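Alginate lyase (Bacteroides ovatus, PDB 3NNB) probably cleaves alginate by beta-elimination, breaking glycosidic links between its uronic acid units and leaving an unsaturated sugar at each new non-reducing end. Local coordinates at residues G102-S105 against K106-T110; F130-W134 against F135-K139; Q229-A232 against Y233-T237. All coordinates share one frame; numbering follows the deposited sequence.

Interaction 1: G102-S105 against K106-T110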
loop_
_atom_site.group_PDB
_atom_site.type_symbol
_atom_site.label_atom_id
_atom_site.label_comp_id
_atom_site.label_asym_id
_atom_site.label_seq_id
_atom_site.Cartn_x
_atom_site.Cartn_y
_atom_site.Cartn_z
ATOM N N GLY A 102 -8.246 -7.303 -0.888
ATOM C CA GLY A 102 -8.151 -6.307 0.168
ATOM C C GLY A 102 -8.498 -6.889 1.531
ATOM O O GLY A 102 -7.824 -6.610 2.524
ATOM N N ASP A 103 -9.600 -7.628 1.592
ATOM C CA ASP A 103 -10.059 -8.202 2.868
ATOM C C ASP A 103 -8.990 -9.149 3.414
ATOM O O ASP A 103 -8.718 -9.163 4.620
ATOM C CB ASP A 103 -11.341 -9.010 2.698
ATOM C CG ASP A 103 -12.574 -8.141 2.533
ATOM O OD1 ASP A 103 -12.534 -6.936 2.820
ATOM O OD2 ASP A 103 -13.573 -8.727 2.090
HETATM N N MSE A 104 -8.425 -9.971 2.522
HETATM C CA MSE A 104 -7.384 -10.940 2.891
HETATM C C MSE A 104 -6.144 -10.233 3.408
HETATM O O MSE A 104 -5.633 -10.530 4.486
HETATM C CB MSE A 104 -7.066 -11.843 1.684
HETATM C CG MSE A 104 -5.990 -12.959 1.917
HETATM SE SE MSE A 104 -4.176 -12.302 1.933
HETATM C CE MSE A 104 -4.113 -11.552 0.150
ATOM N N SER A 105 -5.661 -9.268 2.637
ATOM C CA SER A 105 -4.448 -8.548 2.992
ATOM C C SER A 105 -4.591 -7.807 4.332
ATOM O O SER A 105 -3.701 -7.827 5.207
ATOM C CB SER A 105 -4.114 -7.573 1.856
ATOM O OG SER A 105 -3.009 -6.777 2.197
ATOM N N LYS A 106 -5.717 -7.136 4.498
ATOM C CA LYS A 106 -6.009 -6.443 5.750
ATOM C C LYS A 106 -6.081 -7.408 6.917
ATOM O O LYS A 106 -5.579 -7.126 8.003
ATOM C CB LYS A 106 -7.285 -5.636 5.646
ATOM C CG LYS A 106 -7.130 -4.447 4.758
ATOM C CD LYS A 106 -8.390 -3.559 4.806
ATOM C CE LYS A 106 -9.412 -3.919 3.774
ATOM N NZ LYS A 106 -10.307 -2.742 3.530
ATOM N N ALA A 107 -6.711 -8.551 6.698
ATOM C CA ALA A 107 -6.847 -9.568 7.768
ATOM C C ALA A 107 -5.500 -10.139 8.193
ATOM O O ALA A 107 -5.226 -10.298 9.376
ATOM C CB ALA A 107 -7.813 -10.708 7.318
ATOM N N VAL A 108 -4.642 -10.439 7.237
ATOM C CA VAL A 108 -3.343 -11.010 7.550
ATOM C C VAL A 108 -2.508 -9.989 8.295
ATOM O O VAL A 108 -1.806 -10.337 9.250
ATOM C CB VAL A 108 -2.638 -11.494 6.271
ATOM C CG1 VAL A 108 -1.167 -11.763 6.536
ATOM C CG2 VAL A 108 -3.384 -12.783 5.715
ATOM N N THR A 109 -2.600 -8.727 7.859
ATOM C CA THR A 109 -1.887 -7.622 8.521
ATOM C C THR A 109 -2.385 -7.442 9.971
ATOM O O THR A 109 -1.577 -7.388 10.919
ATOM C CB THR A 109 -1.926 -6.337 7.679
ATOM O OG1 THR A 109 -1.160 -6.568 6.480
ATOM C CG2 THR A 109 -1.345 -5.146 8.428
ATOM N N THR A 110 -3.698 -7.367 10.154
ATOM C CA THR A 110 -4.308 -7.274 11.473
ATOM C C THR A 110 -3.852 -8.434 12.380
ATOM O O THR A 110 -3.463 -8.229 13.557
ATOM C CB THR A 110 -5.853 -7.286 11.351
ATOM O OG1 THR A 110 -6.276 -6.122 10.623
ATOM C CG2 THR A 110 -6.548 -7.331 12.703
HETATM O O HOH W 1 -11.749 -4.813 1.304
HETATM O O HOH W 2 -1.761 -5.255 4.207
#

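Interaction 2: F130-W134 against F135-K139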
loop_
_atom_site.group_PDB
_atom_site.type_symbol
_atom_site.label_atom_id
_atom_site.label_comp_id
_atom_site.label_asym_id
_atom_site.label_seq_id
_atom_site.Cartn_x
_atom_site.Cartn_y
_atom_site.Cartn_z
ATOM N N PHE A 130 -5.750 -17.819 6.118
ATOM C CA PHE A 130 -5.941 -16.876 5.011
ATOM C C PHE A 130 -4.869 -17.037 3.934
ATOM O O PHE A 130 -5.168 -17.034 2.770
ATOM C CB PHE A 130 -5.862 -15.424 5.489
ATOM C CG PHE A 130 -7.149 -14.884 6.086
ATOM C CD1 PHE A 130 -8.121 -14.342 5.236
ATOM C CD2 PHE A 130 -7.354 -14.797 7.480
ATOM C CE1 PHE A 130 -9.282 -13.809 5.743
ATOM C CE2 PHE A 130 -8.528 -14.266 7.996
ATOM C CZ PHE A 130 -9.502 -13.790 7.124
ATOM N N LEU A 131 -3.609 -17.112 4.341
ATOM C CA LEU A 131 -2.503 -17.201 3.373
ATOM C C LEU A 131 -2.534 -18.520 2.574
ATOM O O LEU A 131 -2.237 -18.527 1.375
ATOM C CB LEU A 131 -1.192 -17.100 4.097
ATOM C CG LEU A 131 -0.836 -15.745 4.674
ATOM C CD1 LEU A 131 0.443 -15.824 5.581
ATOM C CD2 LEU A 131 -0.712 -14.602 3.595
ATOM N N ASN A 132 -2.828 -19.633 3.253
ATOM C CA ASN A 132 -2.989 -20.931 2.563
ATOM C C ASN A 132 -4.063 -20.839 1.493
ATOM O O ASN A 132 -3.848 -21.207 0.322
ATOM C CB ASN A 132 -3.384 -22.067 3.545
ATOM C CG ASN A 132 -2.223 -22.562 4.372
ATOM O OD1 ASN A 132 -1.089 -22.510 3.938
ATOM N ND2 ASN A 132 -2.517 -23.117 5.540
ATOM N N VAL A 133 -5.214 -20.325 1.891
ATOM C CA VAL A 133 -6.359 -20.264 0.982
ATOM C C VAL A 133 -6.040 -19.340 -0.198
ATOM O O VAL A 133 -6.308 -19.668 -1.354
ATOM C CB VAL A 133 -7.633 -19.848 1.699
ATOM C CG1 VAL A 133 -8.759 -19.599 0.679
ATOM C CG2 VAL A 133 -8.028 -20.948 2.728
ATOM N N TRP A 134 -5.444 -18.198 0.083
ATOM C CA TRP A 134 -5.207 -17.212 -0.981
ATOM C C TRP A 134 -4.060 -17.544 -1.926
ATOM O O TRP A 134 -4.168 -17.312 -3.135
ATOM C CB TRP A 134 -4.993 -15.796 -0.403
ATOM C CG TRP A 134 -5.005 -14.756 -1.478
ATOM C CD1 TRP A 134 -3.960 -14.326 -2.228
ATOM C CD2 TRP A 134 -6.173 -14.122 -2.014
ATOM N NE1 TRP A 134 -4.396 -13.417 -3.180
ATOM C CE2 TRP A 134 -5.752 -13.307 -3.087
ATOM C CE3 TRP A 134 -7.537 -14.160 -1.681
ATOM C CZ2 TRP A 134 -6.640 -12.518 -3.826
ATOM C CZ3 TRP A 134 -8.417 -13.366 -2.395
ATOM C CH2 TRP A 134 -7.973 -12.584 -3.483
ATOM N N PHE A 135 -2.953 -18.029 -1.374
ATOM C CA PHE A 135 -1.696 -18.205 -2.068
ATOM C C PHE A 135 -1.205 -19.630 -2.358
ATOM O O PHE A 135 -0.442 -19.808 -3.317
ATOM C CB PHE A 135 -0.561 -17.531 -1.298
ATOM C CG PHE A 135 -0.656 -16.032 -1.226
ATOM C CD1 PHE A 135 -0.238 -15.223 -2.295
ATOM C CD2 PHE A 135 -1.153 -15.405 -0.078
ATOM C CE1 PHE A 135 -0.323 -13.855 -2.230
ATOM C CE2 PHE A 135 -1.272 -14.015 -0.034
ATOM C CZ PHE A 135 -0.818 -13.243 -1.104
ATOM N N LEU A 136 -1.490 -20.596 -1.477
ATOM C CA LEU A 136 -0.763 -21.884 -1.466
ATOM C C LEU A 136 -1.605 -23.095 -1.815
ATOM O O LEU A 136 -1.065 -24.046 -2.407
ATOM C CB LEU A 136 -0.063 -22.123 -0.123
ATOM C CG LEU A 136 0.814 -20.948 0.358
ATOM C CD1 LEU A 136 1.404 -21.264 1.765
ATOM C CD2 LEU A 136 1.916 -20.647 -0.659
ATOM N N ASP A 137 -2.888 -23.090 -1.465
ATOM C CA ASP A 137 -3.737 -24.267 -1.663
ATOM C C ASP A 137 -4.033 -24.391 -3.169
ATOM O O ASP A 137 -4.481 -23.428 -3.818
ATOM C CB ASP A 137 -5.068 -24.113 -0.931
ATOM C CG ASP A 137 -4.971 -24.212 0.602
ATOM O OD1 ASP A 137 -3.932 -24.670 1.118
ATOM O OD2 ASP A 137 -5.984 -23.792 1.265
ATOM N N ALA A 138 -3.832 -25.587 -3.721
ATOM C CA ALA A 138 -4.032 -25.799 -5.158
ATOM C C ALA A 138 -5.431 -25.460 -5.613
ATOM O O ALA A 138 -5.604 -24.951 -6.731
ATOM C CB ALA A 138 -3.704 -27.303 -5.552
ATOM N N LYS A 139 -6.433 -25.753 -4.790
ATOM C CA LYS A 139 -7.818 -25.581 -5.191
ATOM C C LYS A 139 -8.209 -24.119 -5.326
ATOM O O LYS A 139 -9.172 -23.806 -6.019
ATOM C CB LYS A 139 -8.776 -26.296 -4.217
ATOM C CG LYS A 139 -8.757 -27.832 -4.378
ATOM C CD LYS A 139 -9.846 -28.475 -3.504
ATOM C CE LYS A 139 -9.549 -29.940 -3.162
ATOM N NZ LYS A 139 -10.572 -30.493 -2.190
#

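Interaction 3: Q229-A232 against Y233-T237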
loop_
_atom_site.group_PDB
_atom_site.type_symbol
_atom_site.label_atom_id
_atom_site.label_comp_id
_atom_site.label_asym_id
_atom_site.label_seq_id
_atom_site.Cartn_x
_atom_site.Cartn_y
_atom_site.Cartn_z
ATOM N N GLN A 229 7.089 -1.386 -4.624
ATOM C CA GLN A 229 6.652 -2.771 -4.531
ATOM C C GLN A 229 7.784 -3.677 -5.008
ATOM O O GLN A 229 8.102 -4.652 -4.352
ATOM C CB GLN A 229 5.427 -2.991 -5.438
ATOM C CG GLN A 229 4.172 -2.244 -5.034
ATOM C CD GLN A 229 2.936 -2.835 -5.707
ATOM O OE1 GLN A 229 2.525 -3.956 -5.375
ATOM N NE2 GLN A 229 2.311 -2.069 -6.629
ATOM N N LEU A 230 8.422 -3.343 -6.135
ATOM C CA LEU A 230 9.531 -4.189 -6.624
ATOM C C LEU A 230 10.621 -4.323 -5.538
ATOM O O LEU A 230 11.150 -5.418 -5.269
ATOM C CB LEU A 230 10.110 -3.633 -7.923
ATOM C CG LEU A 230 11.159 -4.533 -8.601
ATOM C CD1 LEU A 230 10.483 -5.775 -9.202
ATOM C CD2 LEU A 230 11.908 -3.707 -9.687
ATOM N N THR A 231 10.918 -3.206 -4.884
ATOM C CA THR A 231 11.976 -3.158 -3.858
ATOM C C THR A 231 11.595 -4.043 -2.674
ATOM O O THR A 231 12.383 -4.876 -2.227
ATOM C CB THR A 231 12.255 -1.744 -3.438
ATOM O OG1 THR A 231 12.682 -0.988 -4.577
ATOM C CG2 THR A 231 13.389 -1.693 -2.373
ATOM N N ALA A 232 10.372 -3.864 -2.165
ATOM C CA ALA A 232 9.926 -4.644 -1.025
ATOM C C ALA A 232 9.888 -6.151 -1.351
ATOM O O ALA A 232 10.282 -6.979 -0.508
ATOM C CB ALA A 232 8.523 -4.195 -0.607
ATOM N N TYR A 233 9.386 -6.518 -2.536
ATOM C CA TYR A 233 9.238 -7.951 -2.880
ATOM C C TYR A 233 10.619 -8.552 -3.142
ATOM O O TYR A 233 10.875 -9.697 -2.765
ATOM C CB TYR A 233 8.288 -8.178 -4.047
ATOM C CG TYR A 233 6.941 -7.518 -3.831
ATOM C CD1 TYR A 233 6.491 -7.212 -2.582
ATOM C CD2 TYR A 233 6.135 -7.146 -4.916
ATOM C CE1 TYR A 233 5.256 -6.537 -2.395
ATOM C CE2 TYR A 233 4.935 -6.545 -4.746
ATOM C CZ TYR A 233 4.492 -6.198 -3.488
ATOM O OH TYR A 233 3.316 -5.490 -3.321
ATOM N N ALA A 234 11.515 -7.753 -3.723
ATOM C CA ALA A 234 12.903 -8.196 -3.914
ATOM C C ALA A 234 13.538 -8.522 -2.561
ATOM O O ALA A 234 14.178 -9.569 -2.405
ATOM C CB ALA A 234 13.730 -7.102 -4.684
ATOM N N LEU A 235 13.353 -7.649 -1.562
ATOM C CA LEU A 235 13.971 -7.867 -0.246
ATOM C C LEU A 235 13.369 -9.103 0.402
ATOM O O LEU A 235 14.111 -9.917 0.965
ATOM C CB LEU A 235 13.803 -6.666 0.692
ATOM C CG LEU A 235 14.688 -5.486 0.313
ATOM C CD1 LEU A 235 14.270 -4.218 1.075
ATOM C CD2 LEU A 235 16.163 -5.836 0.652
ATOM N N TYR A 236 12.049 -9.277 0.303
ATOM C CA TYR A 236 11.404 -10.426 0.953
ATOM C C TYR A 236 11.911 -11.773 0.385
ATOM O O TYR A 236 12.013 -12.756 1.111
ATOM C CB TYR A 236 9.882 -10.357 0.820
ATOM C CG TYR A 236 9.154 -11.443 1.559
ATOM C CD1 TYR A 236 9.300 -11.589 2.947
ATOM C CD2 TYR A 236 8.324 -12.328 0.894
ATOM C CE1 TYR A 236 8.634 -12.610 3.650
ATOM C CE2 TYR A 236 7.707 -13.375 1.584
ATOM C CZ TYR A 236 7.842 -13.487 2.954
ATOM O OH TYR A 236 7.175 -14.486 3.692
ATOM N N THR A 237 12.208 -11.789 -0.894
ATOM C CA THR A 237 12.669 -12.987 -1.601
ATOM C C THR A 237 14.205 -13.141 -1.620
ATOM O O THR A 237 14.705 -14.020 -2.269
ATOM C CB THR A 237 12.131 -13.011 -3.034
ATOM O OG1 THR A 237 12.632 -11.889 -3.791
ATOM C CG2 THR A 237 10.605 -12.972 -3.043
#

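Interaction 1: G102-S105 against K106-T110
K106 folds back over the carbonyl of G102, one turn earlier in the helix. K106 N donates to G102 O at 2.9 Å, while CG, placed anti to its own carbonyl carbon (chi1 -70°), carries the side chain along the same oxygen. A bend at chi3 (-90°) brings K106 CE to 3.4 Å from G102 O. The ammonium does not meet D103 directly: K106 NZ and D103 OD1 are 4.8 Å apart, linked by a water that donates to OD1 and weakly accepts from NZ. A107 N bonds D103 O, the next i to i+4 step of helix 98-118, which packs against helix 121-136 in a largely helical fold, consistent with the six-hairpin clan of this lyase; the A107 methyl turns to F130 there. V108 N takes M104 O, and V108 CG2 lies alongside the selenomethionine, 3.9 Å from M104 SE, the two side chains running in one direction. T109 N donates to S105 O at 3.0 Å. One water joins T109 OG1 to S105 OG, which also bonds S170 OG. T110 OG1 donates to K106 O at 2.9 Å from above the carbonyl plane, and T110 N reaches that oxygen from the opposite face; T110 OG1 is bonded to R374 as well.

Interaction 2: F130-W134 against F135-K139
N132 O takes two backbone donors, L136 N at 3.0 Å and D137 N at 2.8 Å, which approach from opposite faces of its carbonyl plane. The bond from D137 spans five residues instead of four, the mark of a wider pi-type turn, here in the last part of helix 121-136 before the chain runs on as loop. One residue earlier, F135 N donates to L131 O in the ordinary i to i+4 way. The D137 carboxylate lies back against the same turn, its OD1 3.6 Å from N132 CB and its OD2 near V133 CG2. Past the helix, T140 OG1 bonds V133 O and the backbones of W134 and M142 are hydrogen-bonded, tying the following loop to this turn. On the buried side the contact is apolar and centred on F135. CG anti to the backbone N (chi1 -169°) lays the W134 indole beside its own carbonyl, next to F135, so that the edge of its five-membered ring meets the phenyl face in a T-shaped (edge-to-face) stack, centroids 4.5 Å apart and planes at 67°. L131 CD2 adds a methyl contact 3.7 Å from F135 CE2, and L131 O lies at the edge of the ring, in its plane. M104 of helix 98-118, M174 of helix 171-180 and the ring of W198 also pack on F135. An alanine in place of F135 is likely to leave the indole edge and the L131 methyl without the ring they rest on, opening a gap where helix 121-136 meets helices 98-118, 171-180 and 189-208. W134 CD1 sits over the centre of the F135 ring, 3.4 Å above its plane.

Interaction 3: Q229-A232 against Y233-T237
Y233 OH donates to Q229 OE1 at 2.7 Å, meeting the amide oxygen in its carbonyl plane, on a lone pair (C=O...O angle 129°). The two side chains run side by side, one turn apart on helix 221-236, with the amide plane nearly perpendicular to the ring (87°). Q229 NE2 donates to M165 O, so both ends of the amide are used and its flip is fixed. The main chain grips the same pair: Y233 N bonds Q229 O at 2.9 Å, and the ring, with CG beside its backbone N (chi1 -53°), leans over that carbonyl so that Q229 O lies 3.1 Å from the plane of one face, nearer the ring's border than its centre. Q229 CB touches the ring as well, 3.7 Å from Y233 CE2. A234 N, L235 N and Y236 N make the next i to i+4 bonds, to L230 O, T231 O and A232 O, and T237, the first residue to leave helical angles, bonds through N to Y233 O at 3.1 Å. The helix is enclosed on several sides: Y233 and Y236 face helix 171-180, with F199 of helix 189-208 against the Y233 ring, while T231 and L235 pack on helices 240-258 and 274-293.

In the fold
Interactions 1 and 2 belong to consecutive helices, 98-118 and 121-136, and touch directly, V108 CG2 against F130 and the M104 methyl against W134. Interaction 3 lies apart on helix 221-236, with nearest atoms about 8 Å from interaction 1 and about 7 Å from interaction 2; helix 171-180 touches side chains of all three. Interactions 1 and 3 are mainly buried stretches of regular helix, although the first has an exposed lysine that meets D103 through water. Interaction 2, farther from the centre of the chain, combines an aromatic buried side with a backbone turn leading into loop. Interaction 3 alone has a direct hydrogen bond between two side chains across its segments.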